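Local coordinates for ubiquitin-conjugating enzyme E2, putative (Plasmodium falciparum, PDB 2Q0V), which probably takes part in attaching ubiquitin to proteins, and resembles the UBE2V-type ubiquitin-conjugating enzyme variants, at residues 78-89 / 119-129. Numbering follows the deposited sequence.
Sequences IFCDDNYPDSPP and WNRNYTIETIL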
loop_
_atom_site.group_PDB
_atom_site.type_symbol
_atom_site.label_atom_id
_atom_site.label_comp_id
_atom_site.label_asym_id
_atom_site.label_seq_id
_atom_site.Cartn_x
_atom_site.Cartn_y
_atom_site.Cartn_z
ATOM N N ILE A 78 -0.053 6.050 -1.241
ATOM C CA ILE A 78 -1.205 5.462 -1.951
ATOM C C ILE A 78 -2.220 6.570 -2.284
ATOM O O ILE A 78 -2.592 7.361 -1.444
ATOM C CB ILE A 78 -1.822 4.248 -1.156
ATOM C CG1 ILE A 78 -0.791 3.115 -1.113
ATOM C CG2 ILE A 78 -3.105 3.755 -1.798
ATOM C CD1 ILE A 78 -1.266 1.790 -0.516
ATOM N N PHE A 79 -2.634 6.652 -3.529
ATOM C CA PHE A 79 -3.576 7.678 -3.895
ATOM C C PHE A 79 -4.865 7.057 -4.354
ATOM O O PHE A 79 -4.867 6.350 -5.359
ATOM C CB PHE A 79 -3.026 8.562 -5.026
ATOM C CG PHE A 79 -4.043 9.560 -5.536
ATOM C CD1 PHE A 79 -4.289 10.732 -4.826
ATOM C CD2 PHE A 79 -4.790 9.293 -6.682
ATOM C CE1 PHE A 79 -5.244 11.630 -5.255
ATOM C CE2 PHE A 79 -5.762 10.198 -7.126
ATOM C CZ PHE A 79 -5.987 11.365 -6.411
ATOM N N CYS A 80 -5.955 7.334 -3.647
ATOM C CA CYS A 80 -7.283 6.818 -4.029
ATOM C C CYS A 80 -8.086 7.869 -4.808
ATOM O O CYS A 80 -8.557 8.837 -4.210
ATOM C CB CYS A 80 -8.083 6.407 -2.781
ATOM S SG CYS A 80 -7.262 5.230 -1.640
ATOM N N ASP A 81 -8.261 7.687 -6.118
ATOM C CA ASP A 81 -9.082 8.631 -6.904
ATOM C C ASP A 81 -10.587 8.584 -6.542
ATOM O O ASP A 81 -10.996 7.868 -5.605
ATOM C CB ASP A 81 -8.842 8.483 -8.421
ATOM C CG ASP A 81 -9.442 7.227 -8.995
ATOM O OD1 ASP A 81 -10.372 6.688 -8.363
ATOM O OD2 ASP A 81 -8.998 6.782 -10.096
ATOM N N ASP A 82 -11.411 9.352 -7.262
ATOM C CA ASP A 82 -12.816 9.438 -6.878
ATOM C C ASP A 82 -13.668 8.201 -7.247
ATOM O O ASP A 82 -14.788 8.070 -6.763
ATOM C CB ASP A 82 -13.450 10.797 -7.244
ATOM C CG ASP A 82 -13.430 11.806 -6.040
ATOM O OD1 ASP A 82 -14.463 11.906 -5.310
ATOM O OD2 ASP A 82 -12.375 12.464 -5.789
ATOM N N ASN A 83 -13.107 7.281 -8.043
ATOM C CA ASN A 83 -13.741 5.989 -8.342
ATOM C C ASN A 83 -13.422 4.881 -7.305
ATOM O O ASN A 83 -13.948 3.753 -7.396
ATOM C CB ASN A 83 -13.365 5.480 -9.748
ATOM C CG ASN A 83 -13.655 6.498 -10.870
ATOM O OD1 ASN A 83 -14.615 7.284 -10.805
ATOM N ND2 ASN A 83 -12.809 6.477 -11.912
ATOM N N TYR A 84 -12.537 5.196 -6.356
ATOM C CA TYR A 84 -12.186 4.289 -5.266
ATOM C C TYR A 84 -13.381 4.040 -4.339
ATOM O O TYR A 84 -14.022 4.989 -3.928
ATOM C CB TYR A 84 -11.040 4.879 -4.445
ATOM C CG TYR A 84 -10.579 3.929 -3.370
ATOM C CD1 TYR A 84 -9.663 2.910 -3.671
ATOM C CD2 TYR A 84 -11.092 3.999 -2.075
ATOM C CE1 TYR A 84 -9.248 2.024 -2.714
ATOM C CE2 TYR A 84 -10.671 3.096 -1.093
ATOM C CZ TYR A 84 -9.741 2.119 -1.428
ATOM O OH TYR A 84 -9.303 1.221 -0.498
ATOM N N PRO A 85 -13.642 2.780 -3.932
ATOM C CA PRO A 85 -12.919 1.505 -4.056
ATOM C C PRO A 85 -13.121 0.672 -5.307
ATOM O O PRO A 85 -12.534 -0.403 -5.399
ATOM C CB PRO A 85 -13.445 0.708 -2.866
ATOM C CG PRO A 85 -14.829 1.132 -2.739
ATOM C CD PRO A 85 -14.863 2.614 -3.121
ATOM N N ASP A 86 -13.930 1.132 -6.259
ATOM C CA ASP A 86 -14.190 0.318 -7.446
ATOM C C ASP A 86 -12.985 0.214 -8.388
ATOM O O ASP A 86 -12.834 -0.777 -9.113
ATOM C CB ASP A 86 -15.464 0.783 -8.162
ATOM C CG ASP A 86 -16.707 0.510 -7.336
ATOM O OD1 ASP A 86 -17.063 -0.688 -7.141
ATOM O OD2 ASP A 86 -17.304 1.487 -6.847
ATOM N N SER A 87 -12.126 1.229 -8.353
ATOM C CA SER A 87 -10.887 1.237 -9.112
ATOM C C SER A 87 -9.690 1.139 -8.160
ATOM O O SER A 87 -9.775 1.629 -7.037
ATOM C CB SER A 87 -10.790 2.525 -9.933
ATOM O OG SER A 87 -11.748 2.511 -10.989
ATOM N N PRO A 88 -8.573 0.515 -8.611
ATOM C CA PRO A 88 -7.416 0.403 -7.724
ATOM C C PRO A 88 -6.771 1.760 -7.446
ATOM O O PRO A 88 -6.802 2.647 -8.301
ATOM C CB PRO A 88 -6.466 -0.518 -8.499
ATOM C CG PRO A 88 -6.815 -0.301 -9.907
ATOM C CD PRO A 88 -8.307 -0.124 -9.919
ATOM N N PRO A 89 -6.169 1.928 -6.260
ATOM C CA PRO A 89 -5.412 3.155 -6.057
ATOM C C PRO A 89 -4.111 3.074 -6.849
ATOM O O PRO A 89 -3.777 2.002 -7.371
ATOM C CB PRO A 89 -5.108 3.141 -4.555
ATOM C CG PRO A 89 -5.810 1.972 -3.980
ATOM C CD PRO A 89 -6.124 1.041 -5.087
ATOM N N TRP A 119 -8.002 -6.276 -9.645
ATOM C CA TRP A 119 -8.544 -5.577 -8.490
ATOM C C TRP A 119 -9.977 -6.013 -8.283
ATOM O O TRP A 119 -10.621 -6.481 -9.236
ATOM C CB TRP A 119 -8.396 -4.050 -8.624
ATOM C CG TRP A 119 -8.967 -3.210 -7.514
ATOM C CD1 TRP A 119 -10.179 -2.574 -7.514
ATOM C CD2 TRP A 119 -8.344 -2.866 -6.256
ATOM N NE1 TRP A 119 -10.357 -1.868 -6.336
ATOM C CE2 TRP A 119 -9.252 -2.034 -5.550
ATOM C CE3 TRP A 119 -7.119 -3.190 -5.653
ATOM C CZ2 TRP A 119 -8.976 -1.533 -4.276
ATOM C CZ3 TRP A 119 -6.844 -2.673 -4.396
ATOM C CH2 TRP A 119 -7.769 -1.866 -3.718
ATOM N N ASN A 120 -10.443 -5.887 -7.033
ATOM C CA ASN A 120 -11.782 -6.251 -6.568
ATOM C C ASN A 120 -12.050 -5.160 -5.529
ATOM O O ASN A 120 -11.117 -4.753 -4.799
ATOM C CB ASN A 120 -11.690 -7.671 -5.978
ATOM C CG ASN A 120 -13.005 -8.200 -5.403
ATOM O OD1 ASN A 120 -13.533 -7.652 -4.430
ATOM N ND2 ASN A 120 -13.507 -9.316 -5.973
ATOM N N ARG A 121 -13.269 -4.613 -5.473
ATOM C CA ARG A 121 -13.535 -3.506 -4.520
ATOM C C ARG A 121 -13.470 -3.935 -3.035
ATOM O O ARG A 121 -13.566 -3.120 -2.127
ATOM C CB ARG A 121 -14.873 -2.800 -4.853
ATOM C CG ARG A 121 -16.175 -3.543 -4.398
ATOM C CD ARG A 121 -17.517 -2.940 -4.972
ATOM N NE ARG A 121 -17.758 -1.508 -4.674
ATOM C CZ ARG A 121 -17.733 -0.967 -3.454
ATOM N NH1 ARG A 121 -17.974 0.337 -3.292
ATOM N NH2 ARG A 121 -17.446 -1.724 -2.391
ATOM N N ASN A 122 -13.346 -5.231 -2.801
ATOM C CA ASN A 122 -13.208 -5.772 -1.457
ATOM C C ASN A 122 -11.760 -5.811 -0.921
ATOM O O ASN A 122 -11.548 -6.177 0.236
ATOM C CB ASN A 122 -13.801 -7.177 -1.384
ATOM C CG ASN A 122 -15.268 -7.220 -1.752
ATOM O OD1 ASN A 122 -16.120 -6.591 -1.100
ATOM N ND2 ASN A 122 -15.572 -7.960 -2.805
ATOM N N TYR A 123 -10.786 -5.464 -1.765
ATOM C CA TYR A 123 -9.418 -5.194 -1.330
ATOM C C TYR A 123 -9.337 -3.776 -0.753
ATOM O O TYR A 123 -10.196 -2.918 -1.031
ATOM C CB TYR A 123 -8.422 -5.364 -2.491
ATOM C CG TYR A 123 -8.432 -6.736 -3.173
ATOM C CD1 TYR A 123 -8.738 -7.902 -2.466
ATOM C CD2 TYR A 123 -8.122 -6.860 -4.515
ATOM C CE1 TYR A 123 -8.741 -9.138 -3.087
ATOM C CE2 TYR A 123 -8.109 -8.107 -5.142
ATOM C CZ TYR A 123 -8.416 -9.226 -4.425
ATOM O OH TYR A 123 -8.397 -10.453 -5.060
ATOM N N THR A 124 -8.313 -3.543 0.077
ATOM C CA THR A 124 -8.133 -2.281 0.805
ATOM C C THR A 124 -6.717 -1.777 0.618
ATOM O O THR A 124 -5.876 -2.459 0.055
ATOM C CB THR A 124 -8.412 -2.442 2.341
ATOM O OG1 THR A 124 -7.592 -3.480 2.885
ATOM C CG2 THR A 124 -9.879 -2.811 2.612
ATOM N N ILE A 125 -6.466 -0.566 1.088
ATOM C CA ILE A 125 -5.112 -0.075 1.285
ATOM C C ILE A 125 -4.266 -1.133 2.024
ATOM O O ILE A 125 -3.152 -1.446 1.594
ATOM C CB ILE A 125 -5.140 1.291 2.019
ATOM C CG1 ILE A 125 -5.709 2.364 1.072
ATOM C CG2 ILE A 125 -3.733 1.687 2.476
ATOM C CD1 ILE A 125 -6.540 3.406 1.733
ATOM N N GLU A 126 -4.811 -1.707 3.092
ATOM C CA GLU A 126 -4.138 -2.760 3.834
ATOM C C GLU A 126 -3.787 -3.995 2.979
ATOM O O GLU A 126 -2.635 -4.450 3.011
ATOM C CB GLU A 126 -4.931 -3.116 5.082
ATOM C CG GLU A 126 -4.440 -4.312 5.866
ATOM C CD GLU A 126 -5.234 -4.534 7.176
ATOM O OE1 GLU A 126 -6.110 -3.678 7.528
ATOM O OE2 GLU A 126 -4.980 -5.571 7.854
ATOM N N THR A 127 -4.740 -4.489 2.188
ATOM C CA THR A 127 -4.472 -5.596 1.230
ATOM C C THR A 127 -3.240 -5.353 0.356
ATOM O O THR A 127 -2.471 -6.281 0.074
ATOM C CB THR A 127 -5.676 -5.868 0.264
ATOM O OG1 THR A 127 -6.898 -5.822 0.997
ATOM C CG2 THR A 127 -5.573 -7.228 -0.360
ATOM N N ILE A 128 -3.096 -4.112 -0.100
ATOM C CA ILE A 128 -1.987 -3.724 -0.962
ATOM C C ILE A 128 -0.679 -3.805 -0.163
ATOM O O ILE A 128 0.265 -4.436 -0.579
ATOM C CB ILE A 128 -2.194 -2.292 -1.515
ATOM C CG1 ILE A 128 -3.453 -2.222 -2.414
ATOM C CG2 ILE A 128 -0.888 -1.784 -2.203
ATOM C CD1 ILE A 128 -3.897 -0.760 -2.753
ATOM N N LEU A 129 -0.676 -3.209 1.016
ATOM C CA LEU A 129 0.490 -3.214 1.883
ATOM C C LEU A 129 0.917 -4.631 2.222
ATOM O O LEU A 129 2.060 -4.975 1.976
ATOM C CB LEU A 129 0.261 -2.318 3.107
ATOM C CG LEU A 129 0.016 -0.854 2.697
ATOM C CD1 LEU A 129 -0.333 0.051 3.874
ATOM C CD2 LEU A 129 1.143 -0.258 1.780
#
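P88 and P89 cover one face of the W119 indole, and Y123 CB lies on the opposite face. P88 CA and P89 CD make CH-pi contacts with the six-membered ring. At the indole edge, W119 NE1 donates to P85 O (2.8 Å). The bond is nearly straight (171°), lies in the ring plane and, with the packing on both faces, helps fix the rotation of the indole. W119 CG stands anti to the backbone N (chi1 178°), and this lays the ring against P88 and P89. The Y84 ring lies between C80 SG and P85 CB, one on each face. It meets W119 obliquely through CE1, and its OH is hydrogen-bonded to E29 of helix 22-34. P85 CG sits over the R121 guanidinium face. R121 NE forms a salt bridge with D86 OD1 (2.7 Å), a bent hydrogen bond (131°) from above the carboxylate plane. At the end of strand 73-79, I78 CD1 touches I125 CG2 (3.9 Å), I128 CG2 and L129 CD2. I128 CD1 reaches P89 CG end-on at 3.6 Å. This strand end and the following loop pack on helix 125-135 and the turn before it. Y84-P89, with a cis bond before P85, is the YPxxPP motif characteristic of the ubiquitin-conjugating fold.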